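Arginine decarboxylase, A207R protein (Paramecium bursaria Chlorella virus 1, PDB 2NVA) catalyses the pyridoxal 5'-phosphate-dependent decarboxylation of arginine to agmatine, as a lyase of the ornithine/lysine/arginine decarboxylase class-II family. Local coordinates at residues D119-Y124 against C128-R133; I173-G178 against Y188-S193. All coordinates share one frame; numbering follows the deposited sequence.

Contact 1 of 2, residues D119-Y124 against C128-R133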
ATOM      1  N   ASP A 119     -10.189  30.547  -0.993  1.00 12.36           N
ATOM      2  CA  ASP A 119      -9.204  31.438  -1.624  1.00 12.64           C
ATOM      3  C   ASP A 119      -8.749  30.869  -2.968  1.00 12.85           C
ATOM      4  O   ASP A 119      -8.696  31.592  -3.961  1.00 13.07           O
ATOM      5  CB  ASP A 119      -7.972  31.626  -0.738  1.00 13.01           C
ATOM      6  CG  ASP A 119      -8.257  32.445   0.496  1.00 13.51           C
ATOM      7  OD1 ASP A 119      -9.219  33.236   0.476  1.00 14.11           O
ATOM      8  OD2 ASP A 119      -7.517  32.284   1.493  1.00 14.26           O
ATOM      9  N   LYS A 120      -8.428  29.573  -2.985  1.00 12.36           N
ATOM     10  CA  LYS A 120      -7.987  28.897  -4.206  1.00 12.43           C
ATOM     11  C   LYS A 120      -9.064  28.963  -5.275  1.00 12.29           C
ATOM     12  O   LYS A 120      -8.771  29.254  -6.437  1.00 12.24           O
ATOM     13  CB  LYS A 120      -7.635  27.431  -3.924  1.00 12.47           C
ATOM     14  CG  LYS A 120      -6.219  27.222  -3.426  1.00 13.62           C
ATOM     15  CD  LYS A 120      -5.868  25.735  -3.406  1.00 14.41           C
ATOM     16  CE  LYS A 120      -6.351  25.074  -2.150  1.00 14.44           C
ATOM     17  NZ  LYS A 120      -6.148  23.594  -2.186  1.00 12.35           N
ATOM     18  N   ILE A 121     -10.302  28.685  -4.873  1.00 11.72           N
ATOM     19  CA  ILE A 121     -11.454  28.726  -5.788  1.00 12.23           C
ATOM     20  C   ILE A 121     -11.610  30.116  -6.391  1.00 12.38           C
ATOM     21  O   ILE A 121     -11.733  30.264  -7.607  1.00 12.29           O
ATOM     22  CB  ILE A 121     -12.761  28.285  -5.070  1.00 12.22           C
ATOM     23  CG1 ILE A 121     -12.677  26.809  -4.647  1.00 12.96           C
ATOM     24  CG2 ILE A 121     -14.029  28.581  -5.929  1.00 12.06           C
ATOM     25  CD1 ILE A 121     -12.680  25.792  -5.805  1.00 13.73           C
ATOM     26  N   HIS A 122     -11.588  31.125  -5.525  1.00 12.23           N
ATOM     27  CA  HIS A 122     -11.717  32.515  -5.952  1.00 12.64           C
ATOM     28  C   HIS A 122     -10.695  32.859  -7.035  1.00 12.60           C
ATOM     29  O   HIS A 122     -11.041  33.465  -8.059  1.00 12.70           O
ATOM     30  CB  HIS A 122     -11.566  33.459  -4.760  1.00 12.16           C
ATOM     31  CG  HIS A 122     -11.719  34.902  -5.126  1.00 13.66           C
ATOM     32  ND1 HIS A 122     -12.942  35.468  -5.413  1.00 14.97           N
ATOM     33  CD2 HIS A 122     -10.802  35.884  -5.288  1.00 14.88           C
ATOM     34  CE1 HIS A 122     -12.773  36.743  -5.729  1.00 14.72           C
ATOM     35  NE2 HIS A 122     -11.482  37.021  -5.655  1.00 15.04           N
ATOM     36  N   THR A 123      -9.446  32.457  -6.813  1.00 12.53           N
ATOM     37  CA  THR A 123      -8.355  32.807  -7.718  1.00 12.83           C
ATOM     38  C   THR A 123      -8.368  31.983  -9.021  1.00 13.02           C
ATOM     39  O   THR A 123      -8.147  32.536 -10.102  1.00 12.57           O
ATOM     40  CB  THR A 123      -6.981  32.721  -7.021  1.00 13.25           C
ATOM     41  OG1 THR A 123      -6.993  33.536  -5.836  1.00 13.93           O
ATOM     42  CG2 THR A 123      -5.858  33.197  -7.946  1.00 12.82           C
ATOM     43  N   TYR A 124      -8.680  30.688  -8.920  1.00 12.74           N
ATOM     44  CA  TYR A 124      -8.433  29.737 -10.019  1.00 12.75           C
ATOM     45  C   TYR A 124      -9.650  29.092 -10.670  1.00 12.53           C
ATOM     46  O   TYR A 124      -9.556  28.584 -11.791  1.00 13.00           O
ATOM     47  CB  TYR A 124      -7.478  28.625  -9.557  1.00 12.66           C
ATOM     48  CG  TYR A 124      -6.152  29.180  -9.156  1.00 13.19           C
ATOM     49  CD1 TYR A 124      -5.249  29.628 -10.125  1.00 14.02           C
ATOM     50  CD2 TYR A 124      -5.812  29.311  -7.812  1.00 13.47           C
ATOM     51  CE1 TYR A 124      -4.026  30.180  -9.772  1.00 14.57           C
ATOM     52  CE2 TYR A 124      -4.584  29.852  -7.441  1.00 14.72           C
ATOM     53  CZ  TYR A 124      -3.699  30.290  -8.432  1.00 15.37           C
ATOM     54  OH  TYR A 124      -2.485  30.831  -8.084  1.00 14.57           O
ATOM     55  N   CYS A 128     -16.882  27.953  -9.910  1.00 12.96           N
ATOM     56  CA  CYS A 128     -17.152  26.599  -9.456  1.00 12.51           C
ATOM     57  C   CYS A 128     -18.273  26.644  -8.416  1.00 12.75           C
ATOM     58  O   CYS A 128     -18.246  27.486  -7.505  1.00 13.16           O
ATOM     59  CB  CYS A 128     -15.885  25.986  -8.866  1.00 12.89           C
ATOM     60  SG  CYS A 128     -16.028  24.216  -8.516  1.00 13.11           S
ATOM     61  N   LYS A 129     -19.272  25.783  -8.574  1.00 11.99           N
ATOM     62  CA  LYS A 129     -20.352  25.706  -7.600  1.00 12.48           C
ATOM     63  C   LYS A 129     -19.884  24.855  -6.430  1.00 12.61           C
ATOM     64  O   LYS A 129     -19.469  23.714  -6.624  1.00 13.00           O
ATOM     65  CB  LYS A 129     -21.619  25.140  -8.232  1.00 12.49           C
ATOM     66  CG  LYS A 129     -22.063  25.942  -9.468  1.00 13.58           C
ATOM     67  CD  LYS A 129     -23.446  25.507  -9.951  1.00 15.23           C
ATOM     68  CE  LYS A 129     -23.750  26.069 -11.351  1.00 17.04           C
ATOM     69  NZ  LYS A 129     -23.712  27.572 -11.376  1.00 17.91           N
ATOM     70  N   MET A 130     -19.975  25.412  -5.224  1.00 12.70           N
ATOM     71  CA  MET A 130     -19.351  24.803  -4.052  1.00 12.34           C
ATOM     72  C   MET A 130     -20.321  24.117  -3.111  1.00 12.25           C
ATOM     73  O   MET A 130     -21.428  24.600  -2.887  1.00 12.62           O
ATOM     74  CB  MET A 130     -18.513  25.832  -3.285  1.00 12.47           C
ATOM     75  CG  MET A 130     -17.379  26.455  -4.111  1.00 12.19           C
ATOM     76  SD  MET A 130     -16.280  25.255  -4.926  1.00 12.96           S
ATOM     77  CE  MET A 130     -15.464  24.525  -3.502  1.00 11.80           C
ATOM     78  N   ILE A 131     -19.879  22.983  -2.566  1.00 12.09           N
ATOM     79  CA  ILE A 131     -20.651  22.225  -1.595  1.00 12.05           C
ATOM     80  C   ILE A 131     -19.855  22.184  -0.297  1.00 11.51           C
ATOM     81  O   ILE A 131     -18.728  21.709  -0.274  1.00 11.75           O
ATOM     82  CB  ILE A 131     -20.968  20.780  -2.098  1.00 12.35           C
ATOM     83  CG1 ILE A 131     -21.892  20.827  -3.318  1.00 13.38           C
ATOM     84  CG2 ILE A 131     -21.604  19.948  -0.998  1.00 12.08           C
ATOM     85  CD1 ILE A 131     -22.051  19.472  -4.034  1.00 13.78           C
ATOM     86  N   LEU A 132     -20.446  22.700   0.775  1.00 11.52           N
ATOM     87  CA  LEU A 132     -19.752  22.695   2.052  1.00 11.78           C
ATOM     88  C   LEU A 132     -19.850  21.309   2.681  1.00 11.84           C
ATOM     89  O   LEU A 132     -20.945  20.827   2.949  1.00 12.16           O
ATOM     90  CB  LEU A 132     -20.308  23.772   2.996  1.00 12.07           C
ATOM     91  CG  LEU A 132     -19.795  23.731   4.445  1.00 12.30           C
ATOM     92  CD1 LEU A 132     -18.297  24.014   4.549  1.00 13.54           C
ATOM     93  CD2 LEU A 132     -20.598  24.682   5.336  1.00 13.27           C
ATOM     94  N   ARG A 133     -18.700  20.693   2.921  1.00 11.86           N
ATOM     95  CA  ARG A 133     -18.663  19.415   3.616  1.00 12.22           C
ATOM     96  C   ARG A 133     -18.587  19.647   5.123  1.00 12.45           C
ATOM     97  O   ARG A 133     -17.681  20.330   5.607  1.00 12.70           O
ATOM     98  CB  ARG A 133     -17.481  18.559   3.159  1.00 12.06           C
ATOM     99  CG  ARG A 133     -17.435  17.209   3.859  1.00 12.64           C
ATOM    100  CD  ARG A 133     -16.413  16.290   3.222  1.00 12.22           C
ATOM    101  NE  ARG A 133     -16.181  15.100   4.034  1.00 13.01           N
ATOM    102  CZ  ARG A 133     -15.330  14.135   3.695  1.00 12.37           C
ATOM    103  NH1 ARG A 133     -14.627  14.234   2.573  1.00 12.53           N
ATOM    104  NH2 ARG A 133     -15.171  13.072   4.480  1.00 12.91           N
TER

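Contact 2 of 2, residues I173-G178 against Y188-S193. With PL2 ((4-{[(4-{[amino(imino)methyl]amino}butyl)amino]methyl}-5-hydroxy-6-methylpyridin-3-yl)methyl dihydrogen phosphate), chain I.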
ATOM      1  N   ILE A 173     -24.783  21.136   0.749  1.00 12.33           N
ATOM      2  CA  ILE A 173     -24.083  20.623   1.930  1.00 11.94           C
ATOM      3  C   ILE A 173     -23.856  19.134   1.715  1.00 12.19           C
ATOM      4  O   ILE A 173     -24.749  18.435   1.228  1.00 12.54           O
ATOM      5  CB  ILE A 173     -24.917  20.834   3.245  1.00 11.98           C
ATOM      6  CG1 ILE A 173     -25.331  22.303   3.430  1.00 12.76           C
ATOM      7  CG2 ILE A 173     -24.182  20.295   4.481  1.00 12.03           C
ATOM      8  CD1 ILE A 173     -24.186  23.305   3.626  1.00 12.63           C
ATOM      9  N   SER A 174     -22.666  18.671   2.076  1.00 12.26           N
ATOM     10  CA  SER A 174     -22.350  17.246   2.039  1.00 12.36           C
ATOM     11  C   SER A 174     -21.784  16.771   3.378  1.00 11.96           C
ATOM     12  O   SER A 174     -21.393  17.570   4.225  1.00 12.10           O
ATOM     13  CB  SER A 174     -21.348  16.948   0.928  1.00 12.40           C
ATOM     14  OG  SER A 174     -20.062  17.408   1.281  1.00 13.50           O
ATOM     15  N   PHE A 175     -21.733  15.457   3.541  1.00 12.29           N
ATOM     16  CA  PHE A 175     -21.062  14.847   4.674  1.00 12.45           C
ATOM     17  C   PHE A 175     -20.635  13.464   4.218  1.00 12.14           C
ATOM     18  O   PHE A 175     -21.151  12.949   3.222  1.00 12.38           O
ATOM     19  CB  PHE A 175     -22.002  14.752   5.888  1.00 12.36           C
ATOM     20  CG  PHE A 175     -23.270  13.948   5.637  1.00 12.48           C
ATOM     21  CD1 PHE A 175     -23.274  12.555   5.766  1.00 12.99           C
ATOM     22  CD2 PHE A 175     -24.468  14.587   5.296  1.00 13.25           C
ATOM     23  CE1 PHE A 175     -24.444  11.808   5.539  1.00 13.98           C
ATOM     24  CE2 PHE A 175     -25.644  13.844   5.078  1.00 12.89           C
ATOM     25  CZ  PHE A 175     -25.624  12.453   5.201  1.00 13.27           C
ATOM     26  N   HIS A 176     -19.698  12.874   4.946  1.00 12.24           N
ATOM     27  CA  HIS A 176     -19.426  11.454   4.805  1.00 12.71           C
ATOM     28  C   HIS A 176     -19.285  10.907   6.212  1.00 12.71           C
ATOM     29  O   HIS A 176     -18.405  11.342   6.961  1.00 13.11           O
ATOM     30  CB  HIS A 176     -18.154  11.213   3.993  1.00 12.95           C
ATOM     31  CG  HIS A 176     -18.064   9.825   3.438  1.00 13.91           C
ATOM     32  ND1 HIS A 176     -18.406   8.711   4.175  1.00 15.30           N
ATOM     33  CD2 HIS A 176     -17.690   9.367   2.220  1.00 15.53           C
ATOM     34  CE1 HIS A 176     -18.224   7.623   3.442  1.00 16.18           C
ATOM     35  NE2 HIS A 176     -17.785   7.994   2.254  1.00 14.95           N
ATOM     36  N   VAL A 177     -20.178   9.991   6.586  1.00 12.43           N
ATOM     37  CA  VAL A 177     -20.171   9.457   7.949  1.00 12.80           C
ATOM     38  C   VAL A 177     -18.962   8.564   8.217  1.00 12.77           C
ATOM     39  O   VAL A 177     -18.618   8.307   9.375  1.00 13.51           O
ATOM     40  CB  VAL A 177     -21.475   8.689   8.288  1.00 12.50           C
ATOM     41  CG1 VAL A 177     -22.670   9.589   8.106  1.00 12.77           C
ATOM     42  CG2 VAL A 177     -21.596   7.412   7.441  1.00 12.27           C
ATOM     43  N   GLY A 178     -18.321   8.092   7.155  1.00 12.61           N
ATOM     44  CA  GLY A 178     -17.234   7.137   7.281  1.00 12.74           C
ATOM     45  C   GLY A 178     -17.425   6.005   6.293  1.00 13.85           C
ATOM     46  O   GLY A 178     -18.560   5.686   5.918  1.00 14.26           O
ATOM     47  N   TYR A 188     -29.186   9.586   9.686  1.00 12.50           N
ATOM     48  CA  TYR A 188     -30.289  10.410  10.143  1.00 13.26           C
ATOM     49  C   TYR A 188     -29.773  11.705  10.795  1.00 12.73           C
ATOM     50  O   TYR A 188     -30.198  12.795  10.430  1.00 13.34           O
ATOM     51  CB  TYR A 188     -31.175   9.638  11.121  1.00 13.01           C
ATOM     52  CG  TYR A 188     -32.476  10.367  11.381  1.00 13.86           C
ATOM     53  CD1 TYR A 188     -33.625  10.047  10.665  1.00 14.29           C
ATOM     54  CD2 TYR A 188     -32.540  11.399  12.307  1.00 13.74           C
ATOM     55  CE1 TYR A 188     -34.826  10.735  10.867  1.00 15.02           C
ATOM     56  CE2 TYR A 188     -33.749  12.095  12.536  1.00 13.57           C
ATOM     57  CZ  TYR A 188     -34.883  11.757  11.800  1.00 14.00           C
ATOM     58  OH  TYR A 188     -36.077  12.425  12.010  1.00 15.37           O
ATOM     59  N   ARG A 189     -28.859  11.570  11.754  1.00 13.18           N
ATOM     60  CA  ARG A 189     -28.273  12.721  12.458  1.00 13.22           C
ATOM     61  C   ARG A 189     -27.479  13.631  11.520  1.00 13.09           C
ATOM     62  O   ARG A 189     -27.487  14.862  11.687  1.00 12.84           O
ATOM     63  CB  ARG A 189     -27.384  12.256  13.626  1.00 13.72           C
ATOM     64  CG  ARG A 189     -28.160  11.658  14.819  1.00 15.26           C
ATOM     65  CD  ARG A 189     -27.199  11.090  15.867  1.00 16.73           C
ATOM     66  NE  ARG A 189     -27.771  11.039  17.226  1.00 18.78           N
ATOM     67  CZ  ARG A 189     -28.316   9.961  17.801  1.00 20.20           C
ATOM     68  NH1 ARG A 189     -28.374   8.794  17.155  1.00 19.77           N
ATOM     69  NH2 ARG A 189     -28.777  10.030  19.040  1.00 17.42           N
ATOM     70  N   ALA A 190     -26.800  13.026  10.541  1.00 12.62           N
ATOM     71  CA  ALA A 190     -26.029  13.773   9.550  1.00 12.64           C
ATOM     72  C   ALA A 190     -26.939  14.603   8.648  1.00 12.68           C
ATOM     73  O   ALA A 190     -26.611  15.743   8.304  1.00 12.87           O
ATOM     74  CB  ALA A 190     -25.173  12.837   8.716  1.00 12.15           C
ATOM     75  N   ILE A 191     -28.069  14.024   8.253  1.00 12.71           N
ATOM     76  CA  ILE A 191     -29.017  14.721   7.371  1.00 12.39           C
ATOM     77  C   ILE A 191     -29.708  15.868   8.130  1.00 12.83           C
ATOM     78  O   ILE A 191     -29.948  16.945   7.564  1.00 12.59           O
ATOM     79  CB  ILE A 191     -30.028  13.720   6.725  1.00 12.40           C
ATOM     80  CG1 ILE A 191     -29.283  12.795   5.744  1.00 11.81           C
ATOM     81  CG2 ILE A 191     -31.192  14.455   6.018  1.00 12.39           C
ATOM     82  CD1 ILE A 191     -29.976  11.447   5.476  1.00 11.79           C
ATOM     83  N   LYS A 192     -29.998  15.640   9.412  1.00 12.82           N
ATOM     84  CA  LYS A 192     -30.541  16.691  10.271  1.00 13.38           C
ATOM     85  C   LYS A 192     -29.547  17.855  10.402  1.00 13.12           C
ATOM     86  O   LYS A 192     -29.929  19.019  10.262  1.00 12.98           O
ATOM     87  CB  LYS A 192     -30.904  16.133  11.655  1.00 13.47           C
ATOM     88  CG  LYS A 192     -31.522  17.174  12.594  1.00 14.51           C
ATOM     89  CD  LYS A 192     -31.826  16.582  13.974  1.00 15.85           C
ATOM     90  CE  LYS A 192     -32.562  17.643  14.830  1.00 17.55           C
ATOM     91  NZ  LYS A 192     -33.005  17.037  16.133  1.00 19.19           N
ATOM     92  N   SER A 193     -28.279  17.538  10.673  1.00 12.85           N
ATOM     93  CA  SER A 193     -27.244  18.569  10.788  1.00 13.35           C
ATOM     94  C   SER A 193     -27.062  19.316   9.472  1.00 12.87           C
ATOM     95  O   SER A 193     -26.748  20.509   9.463  1.00 13.28           O
ATOM     96  CB  SER A 193     -25.905  17.948  11.211  1.00 13.60           C
ATOM     97  OG  SER A 193     -25.999  17.398  12.516  1.00 13.89           O
TER
HETATM   98  N1  PL2 I2001     -17.040  10.026  -1.230  1.00 16.27           N
HETATM   99  C2  PL2 I2001     -15.933  10.496  -0.632  1.00 17.24           C
HETATM  100  C2A PL2 I2001     -15.635  12.009  -0.635  1.00 16.58           C
HETATM  101  C3  PL2 I2001     -15.068   9.584  -0.012  1.00 17.19           C
HETATM  102  O3  PL2 I2001     -13.963  10.087   0.600  1.00 16.61           O
HETATM  103  C4  PL2 I2001     -15.336   8.201   0.002  1.00 16.25           C
HETATM  104  C4A PL2 I2001     -14.394   7.155   0.669  1.00 17.44           C
HETATM  105  C5  PL2 I2001     -16.520   7.789  -0.642  1.00 15.81           C
HETATM  106  C6  PL2 I2001     -17.342   8.722  -1.247  1.00 15.40           C
HETATM  107  P   PL2 I2001     -17.685   4.166   0.258  1.00 15.09           P
HETATM  108  N   PL2 I2001     -13.606   7.726   1.784  1.00 17.41           N
HETATM  109  CA  PL2 I2001     -12.261   7.137   1.847  1.00 16.81           C
HETATM  110  CG  PL2 I2001     -10.923   5.010   2.153  1.00 16.95           C
HETATM  111  OP2 PL2 I2001     -17.601   3.449   1.691  1.00 15.47           O
HETATM  112  OP3 PL2 I2001     -16.786   3.262  -0.755  1.00 14.49           O
HETATM  113  OP1 PL2 I2001     -19.095   4.310  -0.209  1.00 13.21           O
HETATM  114  OP4 PL2 I2001     -16.924   5.565   0.490  1.00 16.44           O
HETATM  115  C5M PL2 I2001     -16.913   6.298  -0.683  1.00 16.95           C
HETATM  116  CB  PL2 I2001     -12.324   5.602   1.984  1.00 16.95           C
HETATM  117  CD  PL2 I2001     -10.983   3.474   2.327  1.00 15.30           C
HETATM  118  NE  PL2 I2001      -9.580   3.007   2.381  1.00 15.98           N
HETATM  119  CZ  PL2 I2001      -9.163   1.740   2.244  1.00 16.02           C
HETATM  120  NH2 PL2 I2001      -7.835   1.475   2.302  1.00 15.33           N
HETATM  121  NH1 PL2 I2001     -10.040   0.748   2.059  1.00 15.93           N

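Contact 1 of 2, residues D119-Y124 against C128-R133
Asp119 O is gripped by two donors of Thr123 in the helical turn that presents Ile121 to Cys128 and Met130. Thr123 N makes the ordinary helical bond to Asp119 O at 3.1 Å. Thr123 OG1 adds a second bond to Asp119 O at 3.2 Å from the opposite face of the carbonyl plane, 31° out of it. From this turn Ile121 points at the strand, with CG1 beside its own backbone N (chi1 -65°), and meets Met130 tip to tip. Its CD1 rests 3.7 Å from Met130 SD, while Ile121 CG1 lies 3.8 Å from Met130 CE. Met130 is bent at both chi2 and chi3, which folds its thioether against the isoleucine branch. The other branch, Ile121 CG2, looks to Cys128 CB at 4.3 Å. Ile168 touches both Ile121 and Met130, Leu99 of helix 96-105 packs on Ile121, and Phe112 of strand 109-112 on Met130. The unit is a beta-alpha-beta crossover, strand 109-112, helix 115-124 and strand 129-133, with the helix outside the TIM barrel and the Met130 side chain about 13 Å from the bound adduct. Across the contact, non-directional dispersion forces act, so shape rather than bonding geometry seats helix on strand.

Contact 2 of 2, residues I173-G178 against Y188-S193
The backbones of Phe175 and Ala190 approach to 7.0 Å between their CA atoms, where the chain running on from strand 170-174 runs past helix 184-204. Ala190 CB stands almost squarely over one face of the Phe175 ring, 3.4 Å from its centroid and 11° off the normal, a close CH-pi contact. The ring reaches this place because CG sits between the backbone N and the carbonyl carbon (chi1 59°). Ile191 crosses it obliquely, with Ile191 CG1 3.7 Å from Phe175 CZ, and Val177 CG1 comes to 4.1 Å from Ala190 CB. This is the packing of a helix on the outside of the TIM barrel, within the unit of strand 170-174, helix 184-204 and strand 210-212, and Ile213 and Ser194 add to the surroundings of Phe175. The side chain of His176 leaves the backbone away from the helix, and its ring lies in the cofactor pocket, bonded through both nitrogens. Its NE2 donates to OP4, the ester oxygen of the PL2 phosphate, at 3.1 Å and 159°, and His176 CD2 lies 3.4 Å from C4 of the PL2 pyridine ring. Gly178 N, in turn, donates to His176 ND1 at 3.0 Å.

From the N terminus, helix 115-124 comes first, and contact 1 closes the short three-residue turn that returns the chain to strand 129-133. The chain then passes through helix 156-165 to strand 170-174, beyond which contact 2 closes the nine-residue connection onward into helix 184-204, whose first turn supplies part of it. The two loops follow in series, neither nesting nor crossing. In contact 1 a helix packs on the strand after it, whereas in contact 2 the chain leaving a strand packs on the helix after it. Their strands are parallel neighbours in the barrel sheet, joined by a probable hydrogen bond from Ser174 N to Leu132 O (2.9 Å), and Arg133 packs against His176 beside the cofactor.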